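Local coordinates for AcrVIA1 (Listeria seeligeri, PDB 6VRB), which is an anti-CRISPR protein that probably blocks RNA-guided RNA cleavage by the type VI effector Cas13a, at residues N48-M53 against L84-S89; E52-P57 against L74-K79. All blocks are in the same frame, centred on the assembly; numbering follows the deposited sequence.

Interaction 1. Residues N48-M53 against L84-S89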
loop_
_atom_site.group_PDB
_atom_site.type_symbol
_atom_site.label_atom_id
_atom_site.label_comp_id
_atom_site.label_asym_id
_atom_site.label_seq_id
_atom_site.Cartn_x
_atom_site.Cartn_y
_atom_site.Cartn_z
ATOM N N ASN C 48 36.432 7.087 -23.046
ATOM C CA ASN C 48 37.411 8.102 -22.701
ATOM C C ASN C 48 37.335 9.303 -23.634
ATOM O O ASN C 48 37.739 10.405 -23.250
ATOM C CB ASN C 48 38.804 7.476 -22.739
ATOM C CG ASN C 48 39.806 8.221 -21.911
ATOM O OD1 ASN C 48 39.486 9.215 -21.264
ATOM N ND2 ASN C 48 41.037 7.738 -21.914
ATOM N N LYS C 49 36.806 9.115 -24.841
ATOM C CA LYS C 49 36.558 10.227 -25.747
ATOM C C LYS C 49 35.334 11.023 -25.319
ATOM O O LYS C 49 35.269 12.238 -25.541
ATOM C CB LYS C 49 36.383 9.697 -27.169
ATOM C CG LYS C 49 36.220 10.747 -28.241
ATOM C CD LYS C 49 37.460 11.603 -28.335
ATOM C CE LYS C 49 38.656 10.774 -28.780
ATOM N NZ LYS C 49 38.496 10.269 -30.169
ATOM N N TRP C 50 34.355 10.354 -24.699
ATOM C CA TRP C 50 33.148 11.049 -24.267
ATOM C C TRP C 50 33.445 11.983 -23.105
ATOM O O TRP C 50 32.914 13.096 -23.049
ATOM C CB TRP C 50 32.059 10.062 -23.856
ATOM C CG TRP C 50 30.727 10.724 -23.617
ATOM C CD1 TRP C 50 29.781 11.027 -24.545
ATOM C CD2 TRP C 50 30.259 11.271 -22.385
ATOM N NE1 TRP C 50 28.718 11.661 -23.954
ATOM C CE2 TRP C 50 28.999 11.835 -22.628
ATOM C CE3 TRP C 50 30.779 11.318 -21.093
ATOM C CZ2 TRP C 50 28.253 12.431 -21.629
ATOM C CZ3 TRP C 50 30.042 11.912 -20.104
ATOM C CH2 TRP C 50 28.789 12.458 -20.373
ATOM N N PHE C 51 34.290 11.554 -22.165
ATOM C CA PHE C 51 34.709 12.424 -21.068
ATOM C C PHE C 51 35.864 13.337 -21.452
ATOM O O PHE C 51 36.779 13.557 -20.656
ATOM C CB PHE C 51 35.121 11.555 -19.885
ATOM C CG PHE C 51 34.001 10.845 -19.203
ATOM C CD1 PHE C 51 33.296 11.456 -18.189
ATOM C CD2 PHE C 51 33.680 9.550 -19.551
ATOM C CE1 PHE C 51 32.277 10.793 -17.549
ATOM C CE2 PHE C 51 32.659 8.885 -18.917
ATOM C CZ PHE C 51 31.958 9.508 -17.914
ATOM N N GLU C 52 35.831 13.904 -22.634
ATOM C CA GLU C 52 36.810 14.890 -23.061
ATOM C C GLU C 52 36.169 16.075 -23.752
ATOM O O GLU C 52 36.675 17.194 -23.632
ATOM C CB GLU C 52 37.831 14.239 -24.005
ATOM C CG GLU C 52 39.024 15.098 -24.377
ATOM C CD GLU C 52 39.996 14.380 -25.294
ATOM O OE1 GLU C 52 39.717 13.221 -25.669
ATOM O OE2 GLU C 52 41.041 14.974 -25.638
ATOM N N MET C 53 35.154 15.781 -24.570
ATOM C CA MET C 53 34.320 16.831 -25.204
ATOM C C MET C 53 33.499 17.483 -24.089
ATOM O O MET C 53 33.400 18.724 -24.062
ATOM C CB MET C 53 33.370 16.206 -26.230
ATOM C CG MET C 53 34.086 15.528 -27.379
ATOM S SD MET C 53 32.944 14.929 -28.648
ATOM C CE MET C 53 32.171 13.564 -27.783
ATOM N N LEU C 84 28.727 12.518 -29.926
ATOM C CA LEU C 84 28.887 11.199 -29.334
ATOM C C LEU C 84 27.912 11.028 -28.181
ATOM O O LEU C 84 27.401 11.996 -27.622
ATOM C CB LEU C 84 30.318 10.979 -28.845
ATOM C CG LEU C 84 31.387 10.429 -29.782
ATOM C CD1 LEU C 84 31.833 11.442 -30.821
ATOM C CD2 LEU C 84 32.559 9.957 -28.943
ATOM N N GLY C 85 27.682 9.775 -27.803
ATOM C CA GLY C 85 26.760 9.469 -26.730
ATOM C C GLY C 85 27.065 8.185 -25.990
ATOM O O GLY C 85 27.500 7.202 -26.590
ATOM N N ILE C 86 26.851 8.186 -24.684
ATOM C CA ILE C 86 27.008 6.992 -23.859
ATOM C C ILE C 86 25.686 6.750 -23.151
ATOM O O ILE C 86 24.842 7.658 -23.067
ATOM C CB ILE C 86 28.170 7.141 -22.850
ATOM C CG1 ILE C 86 27.881 8.286 -21.893
ATOM C CG2 ILE C 86 29.484 7.349 -23.556
ATOM C CD1 ILE C 86 28.793 8.312 -20.731
ATOM N N PRO C 87 25.446 5.535 -22.651
ATOM C CA PRO C 87 24.319 5.342 -21.739
ATOM C C PRO C 87 24.559 6.063 -20.425
ATOM O O PRO C 87 25.695 6.224 -19.981
ATOM C CB PRO C 87 24.277 3.825 -21.541
ATOM C CG PRO C 87 24.904 3.281 -22.737
ATOM C CD PRO C 87 25.982 4.243 -23.113
ATOM N N ALA C 88 23.473 6.492 -19.793
ATOM C CA ALA C 88 23.584 7.199 -18.526
ATOM C C ALA C 88 23.924 6.284 -17.361
ATOM O O ALA C 88 24.314 6.778 -16.304
ATOM C CB ALA C 88 22.292 7.951 -18.231
ATOM N N SER C 89 23.774 4.975 -17.513
ATOM C CA SER C 89 24.266 4.042 -16.514
ATOM C C SER C 89 25.781 3.939 -16.515
ATOM O O SER C 89 26.372 3.685 -15.463
ATOM C CB SER C 89 23.657 2.660 -16.744
ATOM O OG SER C 89 24.074 2.127 -17.985
#
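Ile86 of strand 83-87 lies over one face of the Trp50 indole from helix 44-53. Its CD1 makes a CH-pi contact 3.7 Å from the centroid of the six-membered ring and only 14° off the ring normal. CG2 covers the pyrrole side, 3.6 Å from Trp50 CG. CG1 stands between the backbone N and carbonyl carbon, and chi2 (168°) carries CD1 out over the six-membered ring. The Leu84 carbonyl oxygen sits at the indole edge, near its plane, but Trp50 NE1 has its weak hydrogen bond with Leu74 O on the neighbouring strand.

The remaining packing is apolar. Met53 crosses Leu84 at about a right angle, with CE 3.4 Å from Leu84 CB; the chain bends at chi3 to place this methyl. Lys49 adds its CG, 3.8 Å from Leu84 CD2. Phe51 reaches Ile86 CD1 more loosely and packs against Phe91 and Val94 of helix 88-94.

The contact sets a helix on an outermost strand, within this chain, of a three-stranded antiparallel sheet; the axes of helix 48-53 and strand 84-87 make 116° between their N-to-C directions. No hydrogen bond joins the segments: apolar groups make the contact, and the ammonium end of exposed Lys49 leads away.

Interaction 2. Residues E52-P57 against L74-K79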
loop_
_atom_site.group_PDB
_atom_site.type_symbol
_atom_site.label_atom_id
_atom_site.label_comp_id
_atom_site.label_asym_id
_atom_site.label_seq_id
_atom_site.Cartn_x
_atom_site.Cartn_y
_atom_site.Cartn_z
ATOM N N GLU C 52 35.831 13.904 -22.634
ATOM C CA GLU C 52 36.810 14.890 -23.061
ATOM C C GLU C 52 36.169 16.075 -23.752
ATOM O O GLU C 52 36.675 17.194 -23.632
ATOM C CB GLU C 52 37.831 14.239 -24.005
ATOM C CG GLU C 52 39.024 15.098 -24.377
ATOM C CD GLU C 52 39.996 14.380 -25.294
ATOM O OE1 GLU C 52 39.717 13.221 -25.669
ATOM O OE2 GLU C 52 41.041 14.974 -25.638
ATOM N N MET C 53 35.154 15.781 -24.570
ATOM C CA MET C 53 34.320 16.831 -25.204
ATOM C C MET C 53 33.499 17.483 -24.089
ATOM O O MET C 53 33.400 18.724 -24.062
ATOM C CB MET C 53 33.370 16.206 -26.230
ATOM C CG MET C 53 34.086 15.528 -27.379
ATOM S SD MET C 53 32.944 14.929 -28.648
ATOM C CE MET C 53 32.171 13.564 -27.783
ATOM N N TRP C 54 32.970 16.651 -23.185
ATOM C CA TRP C 54 32.135 17.102 -22.039
ATOM C C TRP C 54 32.969 17.976 -21.100
ATOM O O TRP C 54 32.481 19.052 -20.705
ATOM C CB TRP C 54 31.574 15.877 -21.304
ATOM C CG TRP C 54 30.752 16.196 -20.093
ATOM C CD1 TRP C 54 29.587 16.904 -20.056
ATOM C CD2 TRP C 54 31.020 15.799 -18.737
ATOM N NE1 TRP C 54 29.120 16.986 -18.773
ATOM C CE2 TRP C 54 29.975 16.315 -17.942
ATOM C CE3 TRP C 54 32.035 15.065 -18.117
ATOM C CZ2 TRP C 54 29.923 16.119 -16.563
ATOM C CZ3 TRP C 54 31.982 14.872 -16.755
ATOM C CH2 TRP C 54 30.939 15.393 -15.990
ATOM N N LYS C 55 34.193 17.539 -20.798
ATOM C CA LYS C 55 35.112 18.293 -19.907
ATOM C C LYS C 55 35.475 19.622 -20.577
ATOM O O LYS C 55 35.483 20.655 -19.884
ATOM C CB LYS C 55 36.372 17.461 -19.648
ATOM C CG LYS C 55 37.178 17.865 -18.423
ATOM C CD LYS C 55 36.421 17.672 -17.129
ATOM C CE LYS C 55 35.725 16.331 -17.061
ATOM N NZ LYS C 55 36.616 15.240 -17.523
ATOM N N SER C 56 35.638 19.613 -21.904
ATOM C CA SER C 56 35.996 20.841 -22.663
ATOM C C SER C 56 34.900 21.896 -22.479
ATOM O O SER C 56 33.713 21.527 -22.520
ATOM C CB SER C 56 36.195 20.526 -24.121
ATOM O OG SER C 56 34.951 20.274 -24.756
ATOM N N PRO C 57 35.251 23.191 -22.321
ATOM C CA PRO C 57 34.263 24.259 -22.102
ATOM C C PRO C 57 33.262 24.493 -23.245
ATOM O O PRO C 57 32.107 24.725 -22.952
ATOM C CB PRO C 57 35.118 25.523 -21.927
ATOM C CG PRO C 57 36.491 25.004 -21.566
ATOM C CD PRO C 57 36.620 23.703 -22.328
ATOM N N LEU C 74 22.985 10.188 -22.736
ATOM C CA LEU C 74 23.606 11.507 -22.674
ATOM C C LEU C 74 24.444 11.761 -23.923
ATOM O O LEU C 74 25.374 11.007 -24.205
ATOM C CB LEU C 74 24.480 11.588 -21.429
ATOM C CG LEU C 74 23.730 11.394 -20.118
ATOM C CD1 LEU C 74 24.705 11.273 -18.985
ATOM C CD2 LEU C 74 22.784 12.546 -19.884
ATOM N N PHE C 75 24.144 12.826 -24.660
ATOM C CA PHE C 75 24.873 13.173 -25.877
ATOM C C PHE C 75 25.663 14.454 -25.651
ATOM O O PHE C 75 25.144 15.404 -25.061
ATOM C CB PHE C 75 23.924 13.352 -27.065
ATOM C CG PHE C 75 23.317 12.073 -27.565
ATOM C CD1 PHE C 75 24.004 11.267 -28.453
ATOM C CD2 PHE C 75 22.061 11.681 -27.149
ATOM C CE1 PHE C 75 23.448 10.089 -28.915
ATOM C CE2 PHE C 75 21.503 10.502 -27.601
ATOM C CZ PHE C 75 22.196 9.709 -28.484
ATOM N N VAL C 76 26.904 14.488 -26.135
ATOM C CA VAL C 76 27.720 15.699 -26.128
ATOM C C VAL C 76 27.905 16.165 -27.560
ATOM O O VAL C 76 28.436 15.425 -28.395
ATOM C CB VAL C 76 29.089 15.468 -25.472
ATOM C CG1 VAL C 76 29.907 16.721 -25.569
ATOM C CG2 VAL C 76 28.938 15.091 -24.039
ATOM N N ILE C 77 27.498 17.394 -27.844
ATOM C CA ILE C 77 27.648 17.983 -29.167
ATOM C C ILE C 77 28.777 19.000 -29.118
ATOM O O ILE C 77 28.729 19.957 -28.337
ATOM C CB ILE C 77 26.339 18.627 -29.648
ATOM C CG1 ILE C 77 25.264 17.556 -29.797
ATOM C CG2 ILE C 77 26.564 19.327 -30.959
ATOM C CD1 ILE C 77 23.893 18.105 -30.027
ATOM N N GLU C 78 29.788 18.793 -29.953
ATOM C CA GLU C 78 30.950 19.662 -30.016
ATOM C C GLU C 78 30.582 20.879 -30.871
ATOM O O GLU C 78 29.512 20.921 -31.482
ATOM C CB GLU C 78 32.145 18.841 -30.516
ATOM C CG GLU C 78 33.542 19.478 -30.470
ATOM C CD GLU C 78 34.002 19.819 -29.067
ATOM O OE1 GLU C 78 33.570 19.152 -28.110
ATOM O OE2 GLU C 78 34.799 20.769 -28.922
ATOM N N LYS C 79 31.456 21.891 -30.900
ATOM C CA LYS C 79 31.153 23.150 -31.574
ATOM C C LYS C 79 31.053 22.973 -33.086
ATOM O O LYS C 79 30.266 23.663 -33.746
ATOM C CB LYS C 79 32.218 24.184 -31.211
ATOM C CG LYS C 79 31.936 25.581 -31.708
ATOM C CD LYS C 79 30.625 26.089 -31.138
ATOM C CE LYS C 79 30.716 26.319 -29.641
ATOM N NZ LYS C 79 29.441 26.866 -29.096
#
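Met53 and Trp54 meet Val76 in a buried, mostly apolar contact where helix 44-53 and the residues after it pass over the middle strand of a three-stranded antiparallel sheet; Glu78 and Ser56 add a polar margin. Val76 spreads its two methyls between the successive residues Met53 and Trp54. CG1, anti to the backbone N (chi1 177°), lies 3.6 Å from Met53 CB and also comes near Trp54 N. CG2, anti to the carbonyl carbon, faces Trp54 CB at 3.9 Å. The Trp54 indole leads away from the strand: its ring meets Trp50 with planes about 20° apart, meets Phe91 edge-to-face, and makes a cation-pi contact with Lys32.

Strand 73-78 runs between strands 59-62 and 83-87, pairing antiparallel with both, and the helix that precedes all three in the chain packs across one face of this meander. Val76 points toward the helix, with Leu61 also beside it, whereas Ile77 points away and touches Ile163 and Pro164 of helix 163-175.

At the polar margin Glu78 crosses Met53 obliquely, bringing OE1 to 3.5 Å from Met53 CB. The bend at chi2 (62°) places CD where the carboxylate can turn toward Met53. Ser56 OG is 3.8 Å from Glu78 OE1, a proximity and not a hydrogen bond. The modelled bond from Ser56 OG to Met53 O is implausibly short and therefore doubtful. A backbone bond from Ser56 N to Glu52 O, 3.1 Å, holds the turn, while Ser59 OG bonds to Ser56 O as the chain continues into strand 59-62.

Interactions 1 and 2 have centres 8 Å apart and share Met53, which reaches Leu84 on one strand with its methyl and Val76 on the next with its CB. They rest on adjacent strands of one antiparallel sheet, joined by probable hydrogen bonds from Val76 N to Leu84 O (2.9 Å) and from Ile86 N to Leu74 O (3.2 Å). Trp50 bridges them further: its NE1 packs 3.4 Å from Val76 CG2. Both place helix 44-53 on the same sheet. Interaction 1 lies nearer the bound RNA, its nearest atom about 4 Å from the nucleic acid and Ser89 packing on a phosphate; interaction 2 has its nearest atom about 12 Å from the bound nucleic acid.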